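Local atomic coordinates of tyrocidine synthase 2 (Brevibacillus parabrevis, PDB entry 6TA8), a protein that belongs to the multidomain nonribosomal peptide synthetases and is represented here by a region of the condensation-domain family, an alpha/beta fold of helices packed on beta sheets. Residues Thr283-Ala288 with Asp453-His458; Val329-Glu334 with Lys347-Arg352. All blocks are in the same frame, centred on the assembly; numbering follows the deposited sequence.

Interaction 1 (Thr283-Ala288 with Asp453-His458); sequences TALGLA and DSYRKH
This is a buried helix-to-helix contact, in which Ala284, Leu285, Leu287 and Ala288 of helix 277-293 meet Ser454, Tyr455 and His458 of helix 445-466. The two short axes approach to 8.2 Å and run at 133°, nearer antiparallel than parallel. The small residues Ala284 and Ala288 are consistent with this closeness. Ala284 CB touches the CB of His458, and Ala288 CB lies 3.7 Å from Tyr455 CA, so it sits directly against the partner backbone.

Tyr455 reaches along helix 277-293. Its CG is anti to the backbone N (chi1 -172°), and the ring extends past Ala284 to Leu285. Ala284 O meets the ring at its edge, 3.3 Å from Tyr455 CD1, while Leu285 CD1 lies over one face. Leu285 CB adds an apolar contact with Tyr455 CE1 at 3.8 Å. The phenol oxygen is hydrogen-bonded to Leu281 O, one turn before Leu285, which ties the far end of the ring to the same helix.

Members of the condensation-domain family are built from two subdomains that resemble chloramphenicol acetyltransferase, and both helices belong to the C-terminal one. They pack there on its mixed sheet: Leu285 and Tyr455 both touch Phe385 of strand 383-390.

His458 makes the other half of the contact. Its ND1 donates a hydrogen bond of 2.7 Å to Ser454 O, one turn back in its own helix. That bond limits rotation of the imidazole and presents one face to Leu287. Leu287 CB makes a CH-pi contact there, 3.6 Å from the His458 ring centroid and 16° off the ring normal. Leu287 CD1 reaches the same ring at CD2. Ala284 also touches Leu459 and Ile462, and Ala288 touches Leu451, so the packing continues along helix 445-466.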
loop_
_atom_site.group_PDB
_atom_site.type_symbol
_atom_site.label_atom_id
_atom_site.label_comp_id
_atom_site.label_asym_id
_atom_site.label_seq_id
_atom_site.Cartn_x
_atom_site.Cartn_y
_atom_site.Cartn_z
ATOM N N THR A 283 3.037 -13.524 -13.584
ATOM C CA THR A 283 2.980 -14.374 -14.768
ATOM C C THR A 283 1.538 -14.650 -15.171
ATOM O O THR A 283 1.166 -14.492 -16.340
ATOM C CB THR A 283 3.729 -15.683 -14.512
ATOM O OG1 THR A 283 5.085 -15.397 -14.152
ATOM C CG2 THR A 283 3.714 -16.559 -15.757
ATOM N N ALA A 284 0.706 -15.062 -14.211
ATOM C CA ALA A 284 -0.711 -15.263 -14.486
ATOM C C ALA A 284 -1.419 -13.962 -14.836
ATOM O O ALA A 284 -2.452 -13.996 -15.513
ATOM C CB ALA A 284 -1.394 -15.921 -13.287
ATOM N N LEU A 285 -0.889 -12.819 -14.393
ATOM C CA LEU A 285 -1.497 -11.539 -14.741
ATOM C C LEU A 285 -1.240 -11.184 -16.200
ATOM O O LEU A 285 -2.137 -10.683 -16.889
ATOM C CB LEU A 285 -0.967 -10.439 -13.822
ATOM C CG LEU A 285 -1.486 -9.026 -14.091
ATOM C CD1 LEU A 285 -3.002 -8.982 -13.974
ATOM C CD2 LEU A 285 -0.840 -8.028 -13.143
ATOM N N GLY A 286 -0.023 -11.432 -16.688
ATOM C CA GLY A 286 0.277 -11.145 -18.080
ATOM C C GLY A 286 -0.544 -11.984 -19.039
ATOM O O GLY A 286 -1.037 -11.484 -20.053
ATOM N N LEU A 287 -0.707 -13.273 -18.730
ATOM C CA LEU A 287 -1.535 -14.132 -19.568
ATOM C C LEU A 287 -3.004 -13.747 -19.484
ATOM O O LEU A 287 -3.746 -13.926 -20.457
ATOM C CB LEU A 287 -1.351 -15.594 -19.167
ATOM C CG LEU A 287 0.091 -16.068 -19.002
ATOM C CD1 LEU A 287 0.113 -17.473 -18.435
ATOM C CD2 LEU A 287 0.834 -16.006 -20.325
ATOM N N ALA A 288 -3.443 -13.224 -18.337
ATOM C CA ALA A 288 -4.828 -12.790 -18.200
ATOM C C ALA A 288 -5.127 -11.617 -19.125
ATOM O O ALA A 288 -6.135 -11.620 -19.841
ATOM C CB ALA A 288 -5.122 -12.422 -16.746
ATOM N N ASP A 453 -11.855 -13.738 -14.219
ATOM C CA ASP A 453 -11.988 -15.171 -14.455
ATOM C C ASP A 453 -10.836 -15.706 -15.294
ATOM O O ASP A 453 -10.449 -16.871 -15.143
ATOM C CB ASP A 453 -13.328 -15.474 -15.126
ATOM C CG ASP A 453 -14.513 -15.135 -14.240
ATOM O OD1 ASP A 453 -14.294 -14.751 -13.072
ATOM O OD2 ASP A 453 -15.665 -15.253 -14.712
ATOM N N SER A 454 -10.278 -14.878 -16.180
ATOM C CA SER A 454 -9.088 -15.282 -16.921
ATOM C C SER A 454 -7.850 -15.265 -16.034
ATOM O O SER A 454 -6.903 -16.023 -16.277
ATOM C CB SER A 454 -8.887 -14.373 -18.134
ATOM O OG SER A 454 -9.990 -14.451 -19.019
ATOM N N TYR A 455 -7.839 -14.410 -15.010
ATOM C CA TYR A 455 -6.724 -14.389 -14.069
ATOM C C TYR A 455 -6.747 -15.603 -13.149
ATOM O O TYR A 455 -5.689 -16.066 -12.709
ATOM C CB TYR A 455 -6.758 -13.095 -13.254
ATOM C CG TYR A 455 -5.548 -12.872 -12.375
ATOM C CD1 TYR A 455 -4.272 -13.199 -12.817
ATOM C CD2 TYR A 455 -5.681 -12.325 -11.105
ATOM C CE1 TYR A 455 -3.167 -12.994 -12.015
ATOM C CE2 TYR A 455 -4.580 -12.116 -10.299
ATOM C CZ TYR A 455 -3.325 -12.452 -10.758
ATOM O OH TYR A 455 -2.224 -12.246 -9.959
ATOM N N ARG A 456 -7.935 -16.133 -12.855
ATOM C CA ARG A 456 -8.035 -17.312 -12.002
ATOM C C ARG A 456 -7.697 -18.587 -12.766
ATOM O O ARG A 456 -7.027 -19.477 -12.228
ATOM C CB ARG A 456 -9.436 -17.405 -11.397
ATOM C CG ARG A 456 -9.773 -18.768 -10.818
ATOM C CD ARG A 456 -10.925 -18.681 -9.837
ATOM N NE ARG A 456 -12.054 -17.935 -10.385
ATOM C CZ ARG A 456 -13.136 -17.605 -9.689
ATOM N NH1 ARG A 456 -13.239 -17.954 -8.413
ATOM N NH2 ARG A 456 -14.117 -16.925 -10.267
ATOM N N LYS A 457 -8.141 -18.693 -14.022
ATOM C CA LYS A 457 -7.862 -19.880 -14.820
ATOM C C LYS A 457 -6.380 -20.052 -15.122
ATOM O O LYS A 457 -5.978 -21.135 -15.562
ATOM C CB LYS A 457 -8.658 -19.840 -16.127
ATOM C CG LYS A 457 -8.076 -18.933 -17.200
ATOM C CD LYS A 457 -8.384 -19.471 -18.589
ATOM C CE LYS A 457 -8.061 -18.449 -19.669
ATOM N NZ LYS A 457 -9.038 -17.323 -19.684
ATOM N N HIS A 458 -5.565 -19.022 -14.902
ATOM C CA HIS A 458 -4.119 -19.136 -15.031
ATOM C C HIS A 458 -3.420 -19.355 -13.699
ATOM O O HIS A 458 -2.366 -19.996 -13.664
ATOM C CB HIS A 458 -3.545 -17.886 -15.707
ATOM C CG HIS A 458 -3.856 -17.796 -17.168
ATOM N ND1 HIS A 458 -4.859 -16.993 -17.667
ATOM C CD2 HIS A 458 -3.300 -18.412 -18.238
ATOM C CE1 HIS A 458 -4.905 -17.115 -18.982
ATOM N NE2 HIS A 458 -3.969 -17.970 -19.354
#

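Interaction 2 (Val329-Glu334 with Lys347-Arg352)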
loop_
_atom_site.group_PDB
_atom_site.type_symbol
_atom_site.label_atom_id
_atom_site.label_comp_id
_atom_site.label_asym_id
_atom_site.label_seq_id
_atom_site.Cartn_x
_atom_site.Cartn_y
_atom_site.Cartn_z
ATOM N N VAL A 329 7.044 -2.343 -14.671
ATOM C CA VAL A 329 7.513 -3.673 -15.041
ATOM C C VAL A 329 6.892 -4.028 -16.385
ATOM O O VAL A 329 5.686 -3.839 -16.585
ATOM C CB VAL A 329 7.154 -4.722 -13.972
ATOM C CG1 VAL A 329 7.511 -6.123 -14.450
ATOM C CG2 VAL A 329 7.860 -4.406 -12.662
ATOM N N VAL A 330 7.712 -4.532 -17.302
ATOM C CA VAL A 330 7.286 -4.838 -18.663
ATOM C C VAL A 330 7.120 -6.346 -18.782
ATOM O O VAL A 330 8.104 -7.094 -18.783
ATOM C CB VAL A 330 8.286 -4.302 -19.696
ATOM C CG1 VAL A 330 7.846 -4.672 -21.105
ATOM C CG2 VAL A 330 8.423 -2.798 -19.551
ATOM N N LEU A 331 5.873 -6.797 -18.884
ATOM C CA LEU A 331 5.571 -8.209 -19.062
ATOM C C LEU A 331 5.556 -8.561 -20.544
ATOM O O LEU A 331 5.161 -7.754 -21.390
ATOM C CB LEU A 331 4.225 -8.557 -18.427
ATOM C CG LEU A 331 4.068 -8.199 -16.948
ATOM C CD1 LEU A 331 2.664 -8.528 -16.463
ATOM C CD2 LEU A 331 5.112 -8.922 -16.113
ATOM N N ASP A 332 5.993 -9.781 -20.852
ATOM C CA ASP A 332 6.105 -10.255 -22.226
ATOM C C ASP A 332 5.226 -11.485 -22.401
ATOM O O ASP A 332 5.433 -12.501 -21.727
ATOM C CB ASP A 332 7.558 -10.578 -22.579
ATOM C CG ASP A 332 7.819 -10.537 -24.075
ATOM O OD1 ASP A 332 6.912 -10.131 -24.832
ATOM O OD2 ASP A 332 8.934 -10.912 -24.494
ATOM N N MET A 333 4.249 -11.390 -23.303
ATOM C CA MET A 333 3.363 -12.499 -23.633
ATOM C C MET A 333 3.654 -13.055 -25.024
ATOM O O MET A 333 2.756 -13.575 -25.689
ATOM C CB MET A 333 1.902 -12.065 -23.529
ATOM C CG MET A 333 1.404 -11.878 -22.106
ATOM S SD MET A 333 1.990 -10.353 -21.343
ATOM C CE MET A 333 0.905 -9.149 -22.101
ATOM N N GLU A 334 4.913 -12.958 -25.463
ATOM C CA GLU A 334 5.268 -13.332 -26.830
ATOM C C GLU A 334 4.899 -14.779 -27.134
ATOM O O GLU A 334 4.399 -15.083 -28.224
ATOM C CB GLU A 334 6.761 -13.099 -27.060
ATOM C CG GLU A 334 7.263 -13.526 -28.431
ATOM C CD GLU A 334 8.762 -13.356 -28.579
ATOM O OE1 GLU A 334 9.421 -12.996 -27.580
ATOM O OE2 GLU A 334 9.283 -13.584 -29.692
ATOM N N LYS A 347 10.259 -14.648 -14.038
ATOM C CA LYS A 347 11.112 -14.760 -12.859
ATOM C C LYS A 347 12.458 -14.083 -13.089
ATOM O O LYS A 347 12.935 -13.319 -12.242
ATOM C CB LYS A 347 11.294 -16.233 -12.488
ATOM C CG LYS A 347 12.659 -16.588 -11.913
ATOM C CD LYS A 347 12.804 -16.155 -10.462
ATOM C CE LYS A 347 14.082 -16.712 -9.855
ATOM N NZ LYS A 347 15.265 -16.480 -10.733
ATOM N N GLU A 348 13.083 -14.345 -14.238
ATOM C CA GLU A 348 14.340 -13.685 -14.564
ATOM C C GLU A 348 14.140 -12.245 -15.012
ATOM O O GLU A 348 15.103 -11.471 -15.011
ATOM C CB GLU A 348 15.083 -14.469 -15.650
ATOM C CG GLU A 348 15.376 -15.916 -15.279
ATOM C CD GLU A 348 16.180 -16.047 -13.998
ATOM O OE1 GLU A 348 17.053 -15.188 -13.748
ATOM O OE2 GLU A 348 15.939 -17.010 -13.238
ATOM N N ASN A 349 12.917 -11.868 -15.393
ATOM C CA ASN A 349 12.646 -10.478 -15.743
ATOM C C ASN A 349 12.754 -9.574 -14.521
ATOM O O ASN A 349 13.313 -8.474 -14.602
ATOM C CB ASN A 349 11.260 -10.365 -16.382
ATOM C CG ASN A 349 10.827 -8.928 -16.596
ATOM O OD1 ASN A 349 11.641 -8.060 -16.908
ATOM N ND2 ASN A 349 9.535 -8.671 -16.432
ATOM N N LEU A 350 12.234 -10.026 -13.377
ATOM C CA LEU A 350 12.268 -9.212 -12.168
ATOM C C LEU A 350 13.630 -9.252 -11.483
ATOM O O LEU A 350 13.999 -8.294 -10.797
ATOM C CB LEU A 350 11.173 -9.663 -11.202
ATOM C CG LEU A 350 9.742 -9.470 -11.711
ATOM C CD1 LEU A 350 8.759 -10.297 -10.900
ATOM C CD2 LEU A 350 9.350 -8.001 -11.692
ATOM N N ARG A 351 14.384 -10.342 -11.651
ATOM C CA ARG A 351 15.739 -10.384 -11.111
ATOM C C ARG A 351 16.645 -9.370 -11.797
ATOM O O ARG A 351 17.589 -8.865 -11.181
ATOM C CB ARG A 351 16.320 -11.791 -11.246
ATOM C CG ARG A 351 15.545 -12.864 -10.497
ATOM C CD ARG A 351 15.684 -12.709 -8.993
ATOM N NE ARG A 351 15.019 -13.792 -8.274
ATOM C CZ ARG A 351 13.855 -13.668 -7.646
ATOM N NH1 ARG A 351 13.221 -12.504 -7.643
ATOM N NH2 ARG A 351 13.325 -14.710 -7.019
ATOM N N ARG A 352 16.374 -9.062 -13.068
ATOM C CA ARG A 352 17.120 -8.025 -13.770
ATOM C C ARG A 352 16.897 -6.644 -13.164
ATOM O O ARG A 352 17.734 -5.756 -13.353
ATOM C CB ARG A 352 16.731 -8.023 -15.251
ATOM C CG ARG A 352 17.668 -7.238 -16.155
ATOM C CD ARG A 352 17.101 -7.095 -17.561
ATOM N NE ARG A 352 17.044 -8.371 -18.271
ATOM C CZ ARG A 352 15.919 -8.967 -18.652
ATOM N NH1 ARG A 352 14.743 -8.407 -18.396
ATOM N NH2 ARG A 352 15.969 -10.127 -19.294
#
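Val330 O and Asn349 ND2 lie 3.2 Å apart and form the closest polar approach between strand 325-332 and helix 339-351. The amide of Asn349 reaches the strand because CG stands anti to the backbone N (chi1 172°). Its ND2 also lies 3.8 Å from Val329 CG1, so the same nitrogen faces a carbonyl and a methyl group.

Next to it, Val329 CG1 meets Leu350 CD2 at 3.8 Å. The two side chains cross at about a right angle, and Val329 CG2 touches that same leucine methyl from its other branch.

Strand 325-332 is an edge strand of the six-stranded mixed sheet. Its backbone bonds to strand 297-304, as in Val329 with Ile300. The chain then turns and returns as helix 339-351; the axes of 329-332 and 347-351 run at 159°, nearly antiparallel. Asp332 O accepts a hydrogen bond from Gln342 NE2, farther back in the helix.

The contact with the strand is thus small and mainly apolar: a few methyl groups packed beside a single amide, which lies next to a backbone carbonyl. It probably depends little on charge.

Overall arrangement
Both contacts lie in the same subdomain, with centres about 15 Å apart, and helix 277-293 connects them. Along the chain, interaction 2 is nested inside the loop closed by interaction 1. The two touch directly: Gly286 O is 3.2 Å from Met333 CG, and Gly286 CA is 3.9 Å from Leu331 CD1. Gly286 has no side chain, which probably helps Leu331 and Met333 pack close to the helix backbone. Thr283 and Leu287 also touch Gln342, the residue that bonds to Asp332 O. Helix 277-293 is therefore flanked by helix 445-466 in interaction 1 and by helix 339-351, which carries half of interaction 2.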